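Local coordinates for protein endo-b-1,4-glucanase (PDB 1KS8) that probably hydrolyses internal beta-1,4-glucosidic bonds of cellulose and related beta-glucans, as a family 9 endoglucanase with an (alpha/alpha)6 fold, at residues A152-A157 with D254-G259; Y211-V216 with Q245-G250; T234-Y239 with Q271-T276. All coordinates share one frame; numbering follows the deposited sequence.

Contact 1: residues A152-A157 with D254-G259; sequences AGETAA and DSKVSG
Beside the calcium site of this (alpha/alpha)6 barrel, a buried salt bridge joins Glu154, on helix 149-165, to Lys256, the N-cap residue of helix 257-268. The backbones stay well apart, the nearest CA atoms (Glu154 and Asp254) being 9.7 Å from each other, and two long side chains span the gap. Glu154 sends CG anti to its own N (chi1 -172°) and then bends at chi2. Lys256 is bent at chi3 and chi4, which lays the CE-NZ bond alongside Glu154 OE1 instead of pointing NZ at it. Lys256 NZ ends 3.1 Å from Glu154 OE1, but Lys256 CE is also 3.1 Å from Glu154 OE1, in keeping with a weak hydrogen bond inside the ion pair. Other partners share the load. Lys256 NZ also makes a salt bridge with Glu214 OE2 and a hydrogen bond with the carbonyl of Asn252, while Glu154 OE2 is hydrogen-bonded to Thr70 OG1 and Trp217 NE1. With an alanine in place of Glu154, Thr70 and Trp217 would probably lose this hydrogen-bonding partner, and Lys256 one of its two carboxylate neighbours. Asp213, Glu214 and Asp254 bind calcium in another structure of the protein, although no ion is bound here. Because Glu154 OE1 also lies close to Glu214 OE1, either a shared proton, plausible at the acidic pH of the crystals, or the nearby ammonium group of Lys256 probably offsets what would otherwise be repulsion.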
loop_
_atom_site.group_PDB
_atom_site.type_symbol
_atom_site.label_atom_id
_atom_site.label_comp_id
_atom_site.label_asym_id
_atom_site.label_seq_id
_atom_site.Cartn_x
_atom_site.Cartn_y
_atom_site.Cartn_z
ATOM N N ALA A 152 12.944 2.275 -7.224
ATOM C CA ALA A 152 12.680 2.930 -8.501
ATOM C C ALA A 152 11.675 2.119 -9.317
ATOM O O ALA A 152 10.797 2.677 -9.979
ATOM C CB ALA A 152 13.982 3.096 -9.284
ATOM N N GLY A 153 11.811 0.797 -9.258
ATOM C CA GLY A 153 10.909 -0.077 -9.985
ATOM C C GLY A 153 9.475 -0.015 -9.489
ATOM O O GLY A 153 8.543 0.091 -10.286
ATOM N N GLU A 154 9.283 -0.076 -8.174
ATOM C CA GLU A 154 7.930 -0.025 -7.637
ATOM C C GLU A 154 7.304 1.328 -7.933
ATOM O O GLU A 154 6.113 1.417 -8.217
ATOM C CB GLU A 154 7.926 -0.273 -6.127
ATOM C CG GLU A 154 6.524 -0.436 -5.538
ATOM C CD GLU A 154 5.767 -1.605 -6.150
ATOM O OE1 GLU A 154 6.330 -2.720 -6.175
ATOM O OE2 GLU A 154 4.616 -1.417 -6.603
ATOM N N THR A 155 8.110 2.383 -7.869
ATOM C CA THR A 155 7.601 3.718 -8.149
ATOM C C THR A 155 7.218 3.831 -9.624
ATOM O O THR A 155 6.204 4.439 -9.962
ATOM C CB THR A 155 8.635 4.797 -7.773
ATOM O OG1 THR A 155 8.987 4.644 -6.390
ATOM C CG2 THR A 155 8.053 6.192 -7.978
ATOM N N ALA A 156 8.021 3.232 -10.501
ATOM C CA ALA A 156 7.713 3.260 -11.928
ATOM C C ALA A 156 6.388 2.528 -12.164
ATOM O O ALA A 156 5.561 2.956 -12.973
ATOM C CB ALA A 156 8.829 2.596 -12.717
ATOM N N ALA A 157 6.187 1.425 -11.449
ATOM C CA ALA A 157 4.958 0.649 -11.572
ATOM C C ALA A 157 3.761 1.477 -11.118
ATOM O O ALA A 157 2.721 1.494 -11.775
ATOM C CB ALA A 157 5.054 -0.625 -10.739
ATOM N N ASP A 254 7.364 -6.010 -0.135
ATOM C CA ASP A 254 8.722 -6.453 -0.464
ATOM C C ASP A 254 8.838 -7.632 -1.426
ATOM O O ASP A 254 9.919 -7.903 -1.950
ATOM C CB ASP A 254 9.497 -6.784 0.817
ATOM C CG ASP A 254 8.863 -7.905 1.615
ATOM O OD1 ASP A 254 9.501 -8.376 2.580
ATOM O OD2 ASP A 254 7.728 -8.313 1.287
ATOM N N SER A 255 7.741 -8.341 -1.648
ATOM C CA SER A 255 7.750 -9.483 -2.555
ATOM C C SER A 255 6.360 -9.637 -3.140
ATOM O O SER A 255 5.392 -9.848 -2.410
ATOM C CB SER A 255 8.144 -10.758 -1.809
ATOM O OG SER A 255 8.235 -11.858 -2.700
ATOM N N LYS A 256 6.262 -9.537 -4.460
ATOM C CA LYS A 256 4.971 -9.643 -5.119
ATOM C C LYS A 256 4.977 -10.573 -6.323
ATOM O O LYS A 256 4.419 -10.249 -7.373
ATOM C CB LYS A 256 4.503 -8.252 -5.536
ATOM C CG LYS A 256 5.546 -7.466 -6.309
ATOM C CD LYS A 256 5.095 -6.037 -6.542
ATOM C CE LYS A 256 4.858 -5.298 -5.234
ATOM N NZ LYS A 256 6.094 -5.199 -4.411
ATOM N N VAL A 257 5.598 -11.735 -6.160
ATOM C CA VAL A 257 5.665 -12.720 -7.231
ATOM C C VAL A 257 4.268 -13.063 -7.745
ATOM O O VAL A 257 4.053 -13.159 -8.953
ATOM C CB VAL A 257 6.356 -14.012 -6.746
ATOM C CG1 VAL A 257 6.427 -15.021 -7.877
ATOM C CG2 VAL A 257 7.754 -13.687 -6.233
ATOM N N SER A 258 3.316 -13.244 -6.834
ATOM C CA SER A 258 1.953 -13.577 -7.239
ATOM C C SER A 258 1.296 -12.427 -7.992
ATOM O O SER A 258 0.471 -12.647 -8.878
ATOM C CB SER A 258 1.107 -13.951 -6.021
ATOM O OG SER A 258 1.532 -15.186 -5.472
ATOM N N GLY A 259 1.653 -11.199 -7.629
ATOM C CA GLY A 259 1.098 -10.047 -8.314
ATOM C C GLY A 259 1.613 -10.043 -9.739
ATOM O O GLY A 259 0.854 -9.849 -10.685
#

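Contact 2: residues Y211-V216 with Q245-G250; sequences YRDELV and QNWGGG
Trp247 pushes the benzo end of its indole against the first turn of helix 212-226, meeting the CB atoms of Arg212 and Asp213. Its CZ3 lies 3.7 Å from Asp213 CB, and its CH2 lies 3.9 Å from Arg212 CB. Both methylenes approach obliquely. The CH2 corner also comes within 3.8 Å of the backbone N of Asp213, so the ring rests on main chain as well as on side chains. No hydrogen bond crosses this contact: it is van der Waals packing that buries 126 Å² over both segments. The Asp213 carboxylate stands 42° from the indole plane, with OD1 3.9 Å from Trp247 CZ3. Asp213 OD2 accepts a hydrogen bond from the backbone N of Lys256, which holds the carboxylate. In the second shell, Trp247 NE1 is hydrogen-bonded to the carbonyl of Phe242, which ties down the far side of the indole. The extended Arg212 carries its guanidinium away from the tryptophan to a salt bridge with Asp210, and its NH1 lies 3.9 Å above the ring plane of Tyr211, offset toward the rim. Asp210, Asp213 and Glu214 bind calcium in another structure of this protein. The tryptophan comes from the loop between helices 229-241 and 257-268, and wedges between the start of helix 212-226 and Val257 at the start of helix 257-268.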
loop_
_atom_site.group_PDB
_atom_site.type_symbol
_atom_site.label_atom_id
_atom_site.label_comp_id
_atom_site.label_asym_id
_atom_site.label_seq_id
_atom_site.Cartn_x
_atom_site.Cartn_y
_atom_site.Cartn_z
ATOM N N TYR A 211 15.356 -7.375 -5.159
ATOM C CA TYR A 211 14.831 -6.374 -6.083
ATOM C C TYR A 211 14.430 -6.856 -7.470
ATOM O O TYR A 211 13.714 -6.157 -8.186
ATOM C CB TYR A 211 15.837 -5.224 -6.227
ATOM C CG TYR A 211 17.113 -5.580 -6.967
ATOM C CD1 TYR A 211 17.110 -5.798 -8.346
ATOM C CD2 TYR A 211 18.324 -5.695 -6.287
ATOM C CE1 TYR A 211 18.281 -6.120 -9.030
ATOM C CE2 TYR A 211 19.501 -6.016 -6.960
ATOM C CZ TYR A 211 19.471 -6.226 -8.330
ATOM O OH TYR A 211 20.633 -6.539 -8.998
ATOM N N ARG A 212 14.879 -8.043 -7.852
ATOM C CA ARG A 212 14.584 -8.566 -9.181
ATOM C C ARG A 212 13.107 -8.664 -9.567
ATOM O O ARG A 212 12.757 -8.424 -10.723
ATOM C CB ARG A 212 15.285 -9.915 -9.357
ATOM C CG ARG A 212 16.799 -9.773 -9.295
ATOM C CD ARG A 212 17.523 -11.109 -9.303
ATOM N NE ARG A 212 18.971 -10.922 -9.221
ATOM C CZ ARG A 212 19.598 -10.358 -8.191
ATOM N NH1 ARG A 212 18.906 -9.926 -7.145
ATOM N NH2 ARG A 212 20.917 -10.218 -8.210
ATOM N N ASP A 213 12.233 -8.996 -8.622
ATOM C CA ASP A 213 10.815 -9.092 -8.957
ATOM C C ASP A 213 10.237 -7.721 -9.314
ATOM O O ASP A 213 9.280 -7.624 -10.083
ATOM C CB ASP A 213 10.023 -9.728 -7.804
ATOM C CG ASP A 213 10.086 -8.919 -6.528
ATOM O OD1 ASP A 213 11.192 -8.497 -6.143
ATOM O OD2 ASP A 213 9.025 -8.717 -5.897
ATOM N N GLU A 214 10.834 -6.664 -8.768
ATOM C CA GLU A 214 10.385 -5.302 -9.042
ATOM C C GLU A 214 10.616 -4.900 -10.494
ATOM O O GLU A 214 9.824 -4.158 -11.076
ATOM C CB GLU A 214 11.106 -4.306 -8.130
ATOM C CG GLU A 214 10.675 -4.360 -6.677
ATOM C CD GLU A 214 9.196 -4.106 -6.511
ATOM O OE1 GLU A 214 8.667 -3.214 -7.208
ATOM O OE2 GLU A 214 8.562 -4.792 -5.681
ATOM N N LEU A 215 11.713 -5.373 -11.075
ATOM C CA LEU A 215 12.018 -5.053 -12.464
ATOM C C LEU A 215 10.965 -5.665 -13.388
ATOM O O LEU A 215 10.533 -5.040 -14.356
ATOM C CB LEU A 215 13.416 -5.564 -12.831
ATOM C CG LEU A 215 14.573 -4.841 -12.132
ATOM C CD1 LEU A 215 15.893 -5.518 -12.478
ATOM C CD2 LEU A 215 14.591 -3.379 -12.556
ATOM N N VAL A 216 10.548 -6.888 -13.076
ATOM C CA VAL A 216 9.537 -7.572 -13.877
ATOM C C VAL A 216 8.182 -6.891 -13.681
ATOM O O VAL A 216 7.437 -6.673 -14.636
ATOM C CB VAL A 216 9.412 -9.058 -13.463
ATOM C CG1 VAL A 216 8.394 -9.758 -14.344
ATOM C CG2 VAL A 216 10.769 -9.748 -13.564
ATOM N N GLN A 245 9.070 -18.148 -11.412
ATOM C CA GLN A 245 8.096 -19.221 -11.252
ATOM C C GLN A 245 8.403 -20.065 -10.016
ATOM O O GLN A 245 7.518 -20.729 -9.476
ATOM C CB GLN A 245 8.079 -20.125 -12.488
ATOM C CG GLN A 245 9.407 -20.804 -12.783
ATOM C CD GLN A 245 10.248 -20.037 -13.785
ATOM O OE1 GLN A 245 10.451 -18.830 -13.654
ATOM N NE2 GLN A 245 10.745 -20.742 -14.795
ATOM N N ASN A 246 9.656 -20.028 -9.571
ATOM C CA ASN A 246 10.091 -20.802 -8.409
ATOM C C ASN A 246 10.115 -20.010 -7.102
ATOM O O ASN A 246 10.359 -20.574 -6.036
ATOM C CB ASN A 246 11.483 -21.384 -8.668
ATOM C CG ASN A 246 11.490 -22.413 -9.782
ATOM O OD1 ASN A 246 12.550 -22.842 -10.237
ATOM N ND2 ASN A 246 10.305 -22.820 -10.222
ATOM N N TRP A 247 9.871 -18.706 -7.184
ATOM C CA TRP A 247 9.873 -17.858 -5.996
ATOM C C TRP A 247 8.651 -18.125 -5.128
ATOM O O TRP A 247 7.617 -18.575 -5.619
ATOM C CB TRP A 247 9.881 -16.383 -6.400
ATOM C CG TRP A 247 11.185 -15.881 -6.941
ATOM C CD1 TRP A 247 12.064 -16.560 -7.736
ATOM C CD2 TRP A 247 11.720 -14.561 -6.789
ATOM N NE1 TRP A 247 13.111 -15.744 -8.090
ATOM C CE2 TRP A 247 12.926 -14.510 -7.523
ATOM C CE3 TRP A 247 11.297 -13.414 -6.105
ATOM C CZ2 TRP A 247 13.713 -13.357 -7.594
ATOM C CZ3 TRP A 247 12.080 -12.266 -6.176
ATOM C CH2 TRP A 247 13.275 -12.248 -6.916
ATOM N N GLY A 248 8.774 -17.842 -3.835
ATOM C CA GLY A 248 7.654 -18.039 -2.934
ATOM C C GLY A 248 6.530 -17.114 -3.357
ATOM O O GLY A 248 6.758 -15.932 -3.615
ATOM N N GLY A 249 5.315 -17.646 -3.436
ATOM C CA GLY A 249 4.185 -16.836 -3.850
ATOM C C GLY A 249 3.772 -15.780 -2.845
ATOM O O GLY A 249 4.246 -15.763 -1.707
ATOM N N GLY A 250 2.887 -14.887 -3.272
ATOM C CA GLY A 250 2.411 -13.848 -2.383
ATOM C C GLY A 250 2.429 -12.449 -2.963
ATOM O O GLY A 250 2.994 -12.195 -4.028
#

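Contact 3: residues T234-Y239 with Q271-T276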
loop_
_atom_site.group_PDB
_atom_site.type_symbol
_atom_site.label_atom_id
_atom_site.label_comp_id
_atom_site.label_asym_id
_atom_site.label_seq_id
_atom_site.Cartn_x
_atom_site.Cartn_y
_atom_site.Cartn_z
ATOM N N THR A 234 10.829 -7.553 -22.165
ATOM C CA THR A 234 11.734 -7.397 -21.036
ATOM C C THR A 234 11.146 -8.087 -19.805
ATOM O O THR A 234 11.835 -8.834 -19.117
ATOM C CB THR A 234 11.978 -5.904 -20.722
ATOM O OG1 THR A 234 12.677 -5.295 -21.816
ATOM C CG2 THR A 234 12.799 -5.751 -19.455
ATOM N N ALA A 235 9.866 -7.848 -19.540
ATOM C CA ALA A 235 9.209 -8.460 -18.389
ATOM C C ALA A 235 9.329 -9.981 -18.413
ATOM O O ALA A 235 9.733 -10.596 -17.425
ATOM C CB ALA A 235 7.741 -8.055 -18.349
ATOM N N GLU A 236 8.986 -10.586 -19.546
ATOM C CA GLU A 236 9.043 -12.037 -19.671
ATOM C C GLU A 236 10.463 -12.588 -19.694
ATOM O O GLU A 236 10.718 -13.668 -19.165
ATOM C CB GLU A 236 8.274 -12.490 -20.914
ATOM C CG GLU A 236 6.786 -12.178 -20.837
ATOM C CD GLU A 236 5.965 -12.955 -21.843
ATOM O OE1 GLU A 236 6.052 -12.654 -23.051
ATOM O OE2 GLU A 236 5.235 -13.875 -21.419
ATOM N N SER A 237 11.387 -11.849 -20.298
ATOM C CA SER A 237 12.777 -12.286 -20.349
ATOM C C SER A 237 13.358 -12.317 -18.938
ATOM O O SER A 237 14.008 -13.284 -18.547
ATOM C CB SER A 237 13.603 -11.345 -21.231
ATOM O OG SER A 237 13.215 -11.447 -22.590
ATOM N N LEU A 238 13.117 -11.255 -18.171
ATOM C CA LEU A 238 13.625 -11.184 -16.808
ATOM C C LEU A 238 12.915 -12.199 -15.915
ATOM O O LEU A 238 13.522 -12.773 -15.014
ATOM C CB LEU A 238 13.451 -9.766 -16.245
ATOM C CG LEU A 238 14.436 -8.688 -16.723
ATOM C CD1 LEU A 238 15.849 -9.096 -16.349
ATOM C CD2 LEU A 238 14.341 -8.491 -18.220
ATOM N N TYR A 239 11.629 -12.422 -16.170
ATOM C CA TYR A 239 10.859 -13.383 -15.387
ATOM C C TYR A 239 11.520 -14.757 -15.493
ATOM O O TYR A 239 11.673 -15.462 -14.495
ATOM C CB TYR A 239 9.413 -13.448 -15.895
ATOM C CG TYR A 239 8.513 -14.393 -15.119
ATOM C CD1 TYR A 239 8.575 -15.774 -15.319
ATOM C CD2 TYR A 239 7.608 -13.906 -14.177
ATOM C CE1 TYR A 239 7.756 -16.644 -14.598
ATOM C CE2 TYR A 239 6.788 -14.768 -13.450
ATOM C CZ TYR A 239 6.868 -16.134 -13.665
ATOM O OH TYR A 239 6.061 -16.989 -12.944
ATOM N N GLN A 271 -0.932 -19.747 -20.367
ATOM C CA GLN A 271 -1.327 -20.729 -19.363
ATOM C C GLN A 271 -0.316 -20.927 -18.235
ATOM O O GLN A 271 -0.705 -21.150 -17.088
ATOM C CB GLN A 271 -1.606 -22.081 -20.034
ATOM C CG GLN A 271 -2.083 -23.153 -19.064
ATOM C CD GLN A 271 -3.435 -22.829 -18.453
ATOM O OE1 GLN A 271 -3.647 -23.010 -17.252
ATOM N NE2 GLN A 271 -4.359 -22.357 -19.278
ATOM N N ALA A 272 0.974 -20.845 -18.552
ATOM C CA ALA A 272 2.020 -21.042 -17.550
ATOM C C ALA A 272 1.845 -20.154 -16.318
ATOM O O ALA A 272 1.981 -20.619 -15.188
ATOM C CB ALA A 272 3.392 -20.805 -18.174
ATOM N N TYR A 273 1.556 -18.876 -16.538
ATOM C CA TYR A 273 1.365 -17.954 -15.424
ATOM C C TYR A 273 0.123 -18.343 -14.628
ATOM O O TYR A 273 0.122 -18.291 -13.398
ATOM C CB TYR A 273 1.217 -16.520 -15.934
ATOM C CG TYR A 273 2.415 -16.005 -16.701
ATOM C CD1 TYR A 273 3.681 -15.963 -16.116
ATOM C CD2 TYR A 273 2.279 -15.548 -18.012
ATOM C CE1 TYR A 273 4.784 -15.476 -16.821
ATOM C CE2 TYR A 273 3.371 -15.061 -18.722
ATOM C CZ TYR A 273 4.618 -15.027 -18.121
ATOM O OH TYR A 273 5.697 -14.539 -18.822
ATOM N N LYS A 274 -0.931 -18.735 -15.339
ATOM C CA LYS A 274 -2.177 -19.131 -14.698
ATOM C C LYS A 274 -1.978 -20.364 -13.826
ATOM O O LYS A 274 -2.608 -20.489 -12.776
ATOM C CB LYS A 274 -3.256 -19.395 -15.751
ATOM C CG LYS A 274 -3.525 -18.200 -16.652
ATOM C CD LYS A 274 -4.554 -18.523 -17.722
ATOM C CE LYS A 274 -4.658 -17.393 -18.731
ATOM N NZ LYS A 274 -5.665 -17.699 -19.781
ATOM N N ASP A 275 -1.102 -21.272 -14.255
ATOM C CA ASP A 275 -0.824 -22.479 -13.481
ATOM C C ASP A 275 -0.206 -22.095 -12.138
ATOM O O ASP A 275 -0.599 -22.607 -11.091
ATOM C CB ASP A 275 0.152 -23.409 -14.217
ATOM C CG ASP A 275 -0.428 -24.000 -15.489
ATOM O OD1 ASP A 275 -1.640 -24.286 -15.527
ATOM O OD2 ASP A 275 0.345 -24.199 -16.451
ATOM N N THR A 276 0.770 -21.195 -12.177
ATOM C CA THR A 276 1.438 -20.773 -10.953
ATOM C C THR A 276 0.474 -20.075 -9.997
ATOM O O THR A 276 0.549 -20.269 -8.784
ATOM C CB THR A 276 2.627 -19.843 -11.264
ATOM O OG1 THR A 276 3.501 -20.489 -12.201
ATOM C CG2 THR A 276 3.406 -19.539 -9.996
HETATM O O HOH W 1 4.813 -18.938 -14.015
#
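Tyr273 reaches from helix 271-286 to two residues of helix 229-241, Tyr239 and Glu236. From CB, with CG beside its own N (chi1 -61°), the side chain runs past Ala265 and Thr268 of helix 257-268. Along one edge of the ring, CD1 lies 4.0 Å from Tyr239 CZ. The next atom, CE1, stands 3.7 Å above the plane of the Tyr239 ring and over its centre. With ring planes at 87° and centroids 5.2 Å apart, this is a T-shaped stack in which Tyr273 supplies the edge. On the other edge, CE2 comes within 3.5 Å of Glu236 OE2. At the tip, OH donates a hydrogen bond of 2.7 Å to Glu236 OE2, using the anti lone pair of that oxygen. Beyond the Tyr239 ring, at its hydroxyl, one water bridges the helices, 2.6 Å from Tyr239 OH and 2.7 Å from Thr276 OG1; Tyr239 OH is also hydrogen-bonded to Gln261. The short-segment axes approach no closer than 13.9 Å, at 55°, so long side chains do the bridging. Glu236 OE2 is gripped by both the phenol O-H and Lys270, which probably favours the ionised carboxylate and fixes its rotation.

Along the chain the segments run 152-157, 211-216, 234-239, 245-250, 254-259, 271-276, so contact 2 is enclosed by contact 1 while contact 3 alternates with both. Contacts 1 and 2 have centres about 9 Å apart and touch directly, with Val257 CG2 3.4 Å from Trp247 CB. Contact 3 lies about 10 Å from contact 2 and 15 Å from contact 1, its centre about 24 Å from that of the chain against 11 Å for contact 1. Val216 of helix 212-226 packs on Leu238 of helix 229-241, linking contacts 2 and 3. Together the three contacts involve helices 149-165, 212-226, 229-241, 257-268 and 271-286 of this (alpha/alpha)6 enzyme, from the buried salt bridge beside the calcium ligands outward.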